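Local coordinates for ditrans,polycis-undecaprenyl-diphosphate synthase ((2E,6E)-farnesyl-diphosphate specific) (PDB 6ACS), which probably condenses isopentenyl diphosphate stepwise onto farnesyl diphosphate to make undecaprenyl diphosphate, the lipid carrier precursor for bacterial cell wall polysaccharides, at residues 128-133 with 176-181; 40-45 with 55-60. All blocks are in the same frame, centred on the assembly; numbering follows the deposited sequence. Where two conformers were deposited one is given.

Contact 1 (128-133 with 176-181)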
ATOM      1  N   ALA B 128       5.023 -20.383 -17.675  1.00 43.72           N
ATOM      2  CA  ALA B 128       5.910 -19.273 -18.015  1.00 38.64           C
ATOM      3  C   ALA B 128       5.519 -17.961 -17.350  1.00 38.21           C
ATOM      4  O   ALA B 128       6.398 -17.150 -17.035  1.00 38.35           O
ATOM      5  CB  ALA B 128       5.943 -19.055 -19.529  1.00 39.88           C
ATOM      6  N   MET B 129       4.232 -17.739 -17.121  1.00 31.99           N
ATOM      7  CA  MET B 129       3.773 -16.494 -16.514  1.00 26.51           C
ATOM      8  C   MET B 129       2.394 -16.757 -15.946  1.00 26.91           C
ATOM      9  O   MET B 129       1.690 -17.647 -16.421  1.00 30.77           O
ATOM     10  CB  MET B 129       3.722 -15.343 -17.520  1.00 30.06           C
ATOM     11  CG  MET B 129       3.436 -13.996 -16.882  1.00 33.88           C
ATOM     12  SD  MET B 129       3.390 -12.649 -18.083  1.00 39.02           S
ATOM     13  CE  MET B 129       1.748 -12.835 -18.773  1.00 36.09           C
ATOM     14  N   THR B 130       2.038 -16.019 -14.899  1.00 27.35           N
ATOM     15  CA  THR B 130       0.691 -16.040 -14.352  1.00 28.10           C
ATOM     16  C   THR B 130       0.012 -14.710 -14.644  1.00 28.44           C
ATOM     17  O   THR B 130       0.535 -13.647 -14.290  1.00 27.69           O
ATOM     18  CB  THR B 130       0.706 -16.313 -12.853  1.00 28.56           C
ATOM     19  OG1 THR B 130       1.238 -17.620 -12.630  1.00 28.85           O
ATOM     20  CG2 THR B 130      -0.714 -16.222 -12.283  1.00 26.88           C
ATOM     21  N   LEU B 131      -1.146 -14.778 -15.286  1.00 25.87           N
ATOM     22  CA  LEU B 131      -2.015 -13.634 -15.496  1.00 25.63           C
ATOM     23  C   LEU B 131      -3.176 -13.734 -14.508  1.00 23.72           C
ATOM     24  O   LEU B 131      -3.948 -14.697 -14.544  1.00 25.32           O
ATOM     25  CB  LEU B 131      -2.528 -13.600 -16.938  1.00 25.01           C
ATOM     26  CG  LEU B 131      -3.625 -12.563 -17.241  1.00 23.39           C
ATOM     27  CD1 LEU B 131      -3.105 -11.157 -17.006  1.00 25.63           C
ATOM     28  CD2 LEU B 131      -4.117 -12.704 -18.678  1.00 27.66           C
ATOM     29  N   THR B 132      -3.278 -12.765 -13.608  1.00 22.49           N
ATOM     30  CA  THR B 132      -4.337 -12.751 -12.607  1.00 22.12           C
ATOM     31  C   THR B 132      -5.316 -11.630 -12.913  1.00 24.59           C
ATOM     32  O   THR B 132      -4.908 -10.475 -13.108  1.00 24.30           O
ATOM     33  CB  THR B 132      -3.762 -12.580 -11.201  1.00 22.97           C
ATOM     34  OG1 THR B 132      -2.900 -13.693 -10.913  1.00 25.09           O
ATOM     35  CG2 THR B 132      -4.902 -12.535 -10.165  1.00 22.71           C
ATOM     36  N   ILE B 133      -6.603 -11.976 -12.959  1.00 21.98           N
ATOM     37  CA  ILE B 133      -7.691 -11.021 -13.145  1.00 22.73           C
ATOM     38  C   ILE B 133      -8.387 -10.848 -11.803  1.00 24.55           C
ATOM     39  O   ILE B 133      -8.865 -11.823 -11.199  1.00 25.20           O
ATOM     40  CB  ILE B 133      -8.687 -11.491 -14.221  1.00 26.22           C
ATOM     41  CG1 ILE B 133      -7.962 -11.951 -15.493  1.00 29.51           C
ATOM     42  CG2 ILE B 133      -9.737 -10.418 -14.471  1.00 26.43           C
ATOM     43  CD1 ILE B 133      -7.105 -10.915 -16.151  1.00 32.35           C
ATOM     44  N   ASN B 176       0.201 -15.014  -2.562  1.00 22.46           N
ATOM     45  CA  ASN B 176       1.396 -15.126  -1.735  1.00 21.99           C
ATOM     46  C   ASN B 176       2.424 -16.089  -2.313  1.00 23.43           C
ATOM     47  O   ASN B 176       3.559 -16.107  -1.832  1.00 25.31           O
ATOM     48  CB  ASN B 176       1.046 -15.552  -0.306  1.00 21.58           C
ATOM     49  CG  ASN B 176       0.389 -16.911  -0.238  1.00 25.11           C
ATOM     50  OD1 ASN B 176       1.064 -17.949  -0.357  1.00 23.43           O
ATOM     51  ND2 ASN B 176      -0.925 -16.928   0.001  1.00 23.03           N
ATOM     52  N   ASP B 177       2.058 -16.913  -3.287  1.00 20.54           N
ATOM     53  CA  ASP B 177       3.036 -17.812  -3.889  1.00 22.39           C
ATOM     54  C   ASP B 177       3.705 -17.191  -5.106  1.00 27.36           C
ATOM     55  O   ASP B 177       4.522 -17.853  -5.756  1.00 27.02           O
ATOM     56  CB  ASP B 177       2.379 -19.145  -4.254  1.00 27.17           C
ATOM     57  CG  ASP B 177       1.234 -18.986  -5.241  1.00 36.25           C
ATOM     58  OD1 ASP B 177       0.493 -17.980  -5.165  1.00 39.30           O
ATOM     59  OD2 ASP B 177       1.031 -19.909  -6.044  1.00 43.81           O
ATOM     60  N   LEU B 178       3.358 -15.958  -5.441  1.00 23.34           N
ATOM     61  CA  LEU B 178       3.982 -15.223  -6.531  1.00 23.58           C
ATOM     62  C   LEU B 178       4.906 -14.157  -5.963  1.00 22.96           C
ATOM     63  O   LEU B 178       4.792 -13.793  -4.786  1.00 23.33           O
ATOM     64  CB  LEU B 178       2.917 -14.570  -7.424  1.00 21.49           C
ATOM     65  CG  LEU B 178       1.944 -15.523  -8.124  1.00 25.77           C
ATOM     66  CD1 LEU B 178       0.908 -14.724  -8.911  1.00 26.50           C
ATOM     67  CD2 LEU B 178       2.684 -16.493  -9.049  1.00 28.25           C
ATOM     68  N   PRO B 179       5.843 -13.636  -6.759  1.00 23.32           N
ATOM     69  CA  PRO B 179       6.682 -12.530  -6.271  1.00 24.06           C
ATOM     70  C   PRO B 179       5.825 -11.343  -5.862  1.00 24.17           C
ATOM     71  O   PRO B 179       4.733 -11.144  -6.390  1.00 24.23           O
ATOM     72  CB  PRO B 179       7.553 -12.177  -7.487  1.00 26.04           C
ATOM     73  CG  PRO B 179       7.529 -13.389  -8.352  1.00 29.08           C
ATOM     74  CD  PRO B 179       6.169 -14.010  -8.144  1.00 25.10           C
ATOM     75  N   ALA B 180       6.337 -10.537  -4.924  1.00 21.26           N
ATOM     76  CA  ALA B 180       5.642  -9.303  -4.571  1.00 23.83           C
ATOM     77  C   ALA B 180       5.607  -8.389  -5.785  1.00 20.24           C
ATOM     78  O   ALA B 180       6.463  -8.474  -6.659  1.00 20.51           O
ATOM     79  CB  ALA B 180       6.317  -8.583  -3.401  1.00 25.02           C
ATOM     80  N   VAL B 181       4.601  -7.524  -5.834  1.00 21.13           N
ATOM     81  CA  VAL B 181       4.453  -6.596  -6.958  1.00 21.29           C
ATOM     82  C   VAL B 181       5.621  -5.620  -6.957  1.00 22.01           C
ATOM     83  O   VAL B 181       5.894  -4.947  -5.953  1.00 22.37           O
ATOM     84  CB  VAL B 181       3.109  -5.851  -6.888  1.00 21.12           C
ATOM     85  CG1 VAL B 181       3.025  -4.772  -8.008  1.00 21.97           C
ATOM     86  CG2 VAL B 181       1.940  -6.835  -7.007  1.00 22.07           C
TER
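Thr130 and Leu178 make most of this small contact, which buries 85 Å² in all. The two branches of Leu178 divide their targets: CD2 lies 4.0 Å from Thr130 OG1, while CD1 lies 4.0 Å from Thr130 CG2. The leucine fork therefore meets both arms of the threonine, with the side chains crossing at a slant. CD1 also comes within 4.4 Å of Thr132 OG1, a looser approach that covers little surface. Only van der Waals contact is involved, since no hydrogen bond links the segments. Thr130 offers both arms because CG2 is trans to its backbone N, placing OG1 beside that N (chi1 -64°). Thr130 and Thr132, two residues apart on strand 129-134, direct CB to the same face of the central parallel sheet of this cis-prenyltransferase fold; Leu131 points the other way, while Met129 packs on helix 42-52. The loop 176-181 runs from helix 166-170 toward strand 183-186 and lies across the face that the threonines line, with closest CA atoms, Thr130 and Leu178, 8.5 Å apart. Leu178 also rests on Ala56 of the adjoining strand 56-61, and Thr132 touches Leu175. Flanking polar links hold the loop: Asp177 forms a salt bridge with Arg100 of strand 97-102, Pro179 O is hydrogen-bonded to His12, and Ala180 N to Glu240.

Contact 2 (40-45 with 55-60)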
ATOM      1  N   ASN B  40      -8.463  -4.983 -28.553  1.00 80.76           N
ATOM      2  CA  ASN B  40      -8.071  -5.459 -27.234  1.00 72.80           C
ATOM      3  C   ASN B  40      -6.808  -4.717 -26.805  1.00 63.03           C
ATOM      4  O   ASN B  40      -5.787  -4.773 -27.498  1.00 66.29           O
ATOM      5  CB  ASN B  40      -7.845  -6.968 -27.263  1.00 76.21           C
ATOM      6  CG  ASN B  40      -7.790  -7.575 -25.880  1.00 80.38           C
ATOM      7  OD1 ASN B  40      -7.382  -6.927 -24.917  1.00 80.71           O
ATOM      8  ND2 ASN B  40      -8.220  -8.828 -25.770  1.00 83.96           N
ATOM      9  N   VAL B  41      -6.858  -4.068 -25.643  1.00 49.30           N
ATOM     10  CA  VAL B  41      -5.712  -3.309 -25.141  1.00 41.91           C
ATOM     11  C   VAL B  41      -4.743  -4.209 -24.386  1.00 37.70           C
ATOM     12  O   VAL B  41      -3.525  -4.008 -24.441  1.00 35.19           O
ATOM     13  CB  VAL B  41      -6.195  -2.134 -24.262  1.00 40.60           C
ATOM     14  CG1 VAL B  41      -5.018  -1.388 -23.655  1.00 42.13           C
ATOM     15  CG2 VAL B  41      -7.036  -1.175 -25.087  1.00 43.58           C
ATOM     16  N   LEU B  42      -5.274  -5.193 -23.655  1.00 34.93           N
ATOM     17  CA  LEU B  42      -4.448  -5.982 -22.744  1.00 36.05           C
ATOM     18  C   LEU B  42      -3.555  -6.984 -23.479  1.00 30.68           C
ATOM     19  O   LEU B  42      -2.454  -7.273 -23.004  1.00 29.95           O
ATOM     20  CB  LEU B  42      -5.339  -6.692 -21.720  1.00 38.73           C
ATOM     21  CG  LEU B  42      -4.665  -7.430 -20.556  1.00 41.10           C
ATOM     22  CD1 LEU B  42      -3.748  -6.477 -19.801  1.00 37.15           C
ATOM     23  CD2 LEU B  42      -5.706  -7.993 -19.603  1.00 41.57           C
ATOM     24  N   ASP B  43      -3.996  -7.520 -24.624  1.00 31.35           N
ATOM     25  CA  ASP B  43      -3.253  -8.603 -25.272  1.00 34.46           C
ATOM     26  C   ASP B  43      -1.807  -8.252 -25.620  1.00 33.36           C
ATOM     27  O   ASP B  43      -0.915  -9.079 -25.350  1.00 33.28           O
ATOM     28  CB  ASP B  43      -4.009  -9.069 -26.522  1.00 45.09           C
ATOM     29  CG  ASP B  43      -5.253  -9.859 -26.189  1.00 50.77           C
ATOM     30  OD1 ASP B  43      -5.400 -10.304 -25.029  1.00 53.29           O
ATOM     31  OD2 ASP B  43      -6.091 -10.028 -27.099  1.00 57.30           O
ATOM     32  N   PRO B  44      -1.501  -7.102 -26.245  1.00 31.53           N
ATOM     33  CA  PRO B  44      -0.087  -6.784 -26.517  1.00 30.98           C
ATOM     34  C   PRO B  44       0.734  -6.644 -25.256  1.00 31.27           C
ATOM     35  O   PRO B  44       1.934  -6.956 -25.264  1.00 31.55           O
ATOM     36  CB  PRO B  44      -0.158  -5.447 -27.272  1.00 34.94           C
ATOM     37  CG  PRO B  44      -1.563  -5.329 -27.741  1.00 37.73           C
ATOM     38  CD  PRO B  44      -2.407  -6.066 -26.773  1.00 35.14           C
ATOM     39  N   ILE B  45       0.101  -6.192 -24.166  1.00 28.86           N
ATOM     40  CA  ILE B  45       0.785  -6.039 -22.885  1.00 26.82           C
ATOM     41  C   ILE B  45       1.154  -7.404 -22.324  1.00 28.58           C
ATOM     42  O   ILE B  45       2.284  -7.635 -21.869  1.00 26.92           O
ATOM     43  CB  ILE B  45      -0.112  -5.264 -21.903  1.00 29.39           C
ATOM     44  CG1 ILE B  45      -0.517  -3.906 -22.488  1.00 32.33           C
ATOM     45  CG2 ILE B  45       0.532  -5.170 -20.505  1.00 27.27           C
ATOM     46  CD1 ILE B  45       0.597  -3.049 -22.870  0.63 29.45           C
ATOM     47  N   ARG B  55       7.230 -12.565 -14.541  1.00 24.77           N
ATOM     48  CA  ARG B  55       6.657 -13.794 -14.000  1.00 25.58           C
ATOM     49  C   ARG B  55       5.166 -13.690 -13.699  1.00 26.48           C
ATOM     50  O   ARG B  55       4.475 -14.718 -13.669  1.00 27.57           O
ATOM     51  CB  ARG B  55       7.386 -14.201 -12.721  1.00 33.28           C
ATOM     52  CG  ARG B  55       8.844 -14.543 -12.958  1.00 46.41           C
ATOM     53  CD  ARG B  55       9.496 -15.073 -11.702  1.00 62.16           C
ATOM     54  NE  ARG B  55      10.689 -15.860 -12.009  1.00 74.95           N
ATOM     55  CZ  ARG B  55      10.677 -17.158 -12.299  1.00 81.64           C
ATOM     56  NH1 ARG B  55       9.529 -17.827 -12.332  1.00 82.13           N
ATOM     57  NH2 ARG B  55      11.815 -17.791 -12.562  1.00 84.43           N
ATOM     58  N   ALA B  56       4.659 -12.482 -13.444  1.00 24.60           N
ATOM     59  CA  ALA B  56       3.267 -12.316 -13.056  1.00 26.49           C
ATOM     60  C   ALA B  56       2.763 -10.957 -13.517  1.00 24.03           C
ATOM     61  O   ALA B  56       3.469  -9.956 -13.408  1.00 22.38           O
ATOM     62  CB  ALA B  56       3.086 -12.434 -11.538  1.00 22.66           C
ATOM     63  N   LEU B  57       1.543 -10.943 -14.032  1.00 20.23           N
ATOM     64  CA  LEU B  57       0.833  -9.724 -14.410  1.00 20.34           C
ATOM     65  C   LEU B  57      -0.550  -9.800 -13.792  1.00 24.04           C
ATOM     66  O   LEU B  57      -1.272 -10.775 -14.026  1.00 24.89           O
ATOM     67  CB  LEU B  57       0.730  -9.596 -15.935  1.00 22.96           C
ATOM     68  CG  LEU B  57      -0.163  -8.474 -16.451  1.00 23.65           C
ATOM     69  CD1 LEU B  57       0.417  -7.106 -16.055  1.00 24.42           C
ATOM     70  CD2 LEU B  57      -0.308  -8.613 -17.962  1.00 27.45           C
ATOM     71  N   THR B  58      -0.912  -8.794 -12.997  1.00 20.62           N
ATOM     72  CA  THR B  58      -2.187  -8.779 -12.279  1.00 21.86           C
ATOM     73  C   THR B  58      -2.943  -7.501 -12.628  1.00 24.09           C
ATOM     74  O   THR B  58      -2.391  -6.405 -12.485  1.00 24.28           O
ATOM     75  CB  THR B  58      -1.946  -8.869 -10.760  1.00 21.89           C
ATOM     76  OG1 THR B  58      -1.193 -10.062 -10.467  1.00 21.14           O
ATOM     77  CG2 THR B  58      -3.272  -8.859  -9.985  1.00 20.75           C
ATOM     78  N   VAL B  59      -4.195  -7.627 -13.077  1.00 22.02           N
ATOM     79  CA  VAL B  59      -4.919  -6.473 -13.607  1.00 23.00           C
ATOM     80  C   VAL B  59      -6.265  -6.299 -12.909  1.00 26.41           C
ATOM     81  O   VAL B  59      -6.906  -7.265 -12.475  1.00 27.29           O
ATOM     82  CB  VAL B  59      -5.098  -6.575 -15.141  1.00 25.52           C
ATOM     83  CG1 VAL B  59      -3.744  -6.752 -15.809  1.00 26.81           C
ATOM     84  CG2 VAL B  59      -6.043  -7.686 -15.492  1.00 26.25           C
ATOM     85  N   PHE B  60      -6.694  -5.037 -12.838  1.00 23.92           N
ATOM     86  CA  PHE B  60      -7.854  -4.575 -12.072  1.00 28.25           C
ATOM     87  C   PHE B  60      -8.628  -3.591 -12.941  1.00 37.35           C
ATOM     88  O   PHE B  60      -8.113  -2.509 -13.251  1.00 41.93           O
ATOM     89  CB  PHE B  60      -7.374  -3.856 -10.817  1.00 29.90           C
ATOM     90  CG  PHE B  60      -8.461  -3.424  -9.870  1.00 35.87           C
ATOM     91  CD1 PHE B  60      -9.622  -4.153  -9.738  1.00 45.32           C
ATOM     92  CD2 PHE B  60      -8.294  -2.279  -9.097  1.00 41.75           C
ATOM     93  CE1 PHE B  60     -10.605  -3.755  -8.838  1.00 54.12           C
ATOM     94  CE2 PHE B  60      -9.272  -1.872  -8.196  1.00 47.83           C
ATOM     95  CZ  PHE B  60     -10.426  -2.612  -8.067  1.00 53.66           C
TER
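Leu42 and Val59 meet end to end through methyl groups in an entirely apolar interface that buries 143 Å². Two pairings define it: Leu42 CD1 stands 4.0 Å from Val59 CG1, and Leu42 CD2 stands 4.1 Å from Val59 CG2, so both forks are engaged. The leucine reaches across because its CG is turned trans to the backbone N (chi1 -172°), extending the branch toward the strand. Leu42 CD1 touches a second residue more loosely, with Leu57 CD2 at 4.4 Å, and so contacts two side chains that project from the same face of strand 56-61. In the deposited conformer given, Ile45 CG2 also lies 4.4 Å from Leu57 CD2; as Ile45 was modelled in two conformers, this contact is less certain. The CA spacings agree with side-chain packing between backbones that stand well apart: Leu42 to Val59 and Ile45 to Leu57 are both 9.2 Å.

The polar interactions serve the start of the helix rather than the interface. Asn40 OD1 accepts capping hydrogen bonds from Leu42 N (3.0 Å) and Asp43 N (3.4 Å), both weak and made by a poorly ordered residue. Asp43 turns to helix 71-95, where OD1 meets Arg91 in a salt bridge and Gln88 in a hydrogen bond.

In the fold, helix 42-52 is the connection of a beta-alpha-beta unit between the neighbouring parallel strands 12-17 and 56-61, and this contact seats its first turn on the second strand. Leu57 and Val59 also pack against strand 12-17 through Val13, Ile15 and Met17, and against strand 129-134 through Leu131 and Ile133, while Pro44 and Ile45 touch helix 218-235.

Contacts 1 and 2 lie on opposite faces of one sheet, their centres 12 Å apart. Strands 129-134 and 56-61 are neighbours, joined by probable hydrogen bonds from Thr132 N to Leu57 O and from Leu57 N to Thr130 O, each 2.9 Å long. Contact 2 is the more buried and wholly aliphatic, a helix seated on a strand; three of its four touching residues are buried. Contact 1 is smaller and only partly buried, pairing threonines with a leucine from an irregular loop. Side-chain packing of Ile133 CD1 on Val59 CG2, 3.5 Å apart, continues the helix-covered layer into the strand of contact 1.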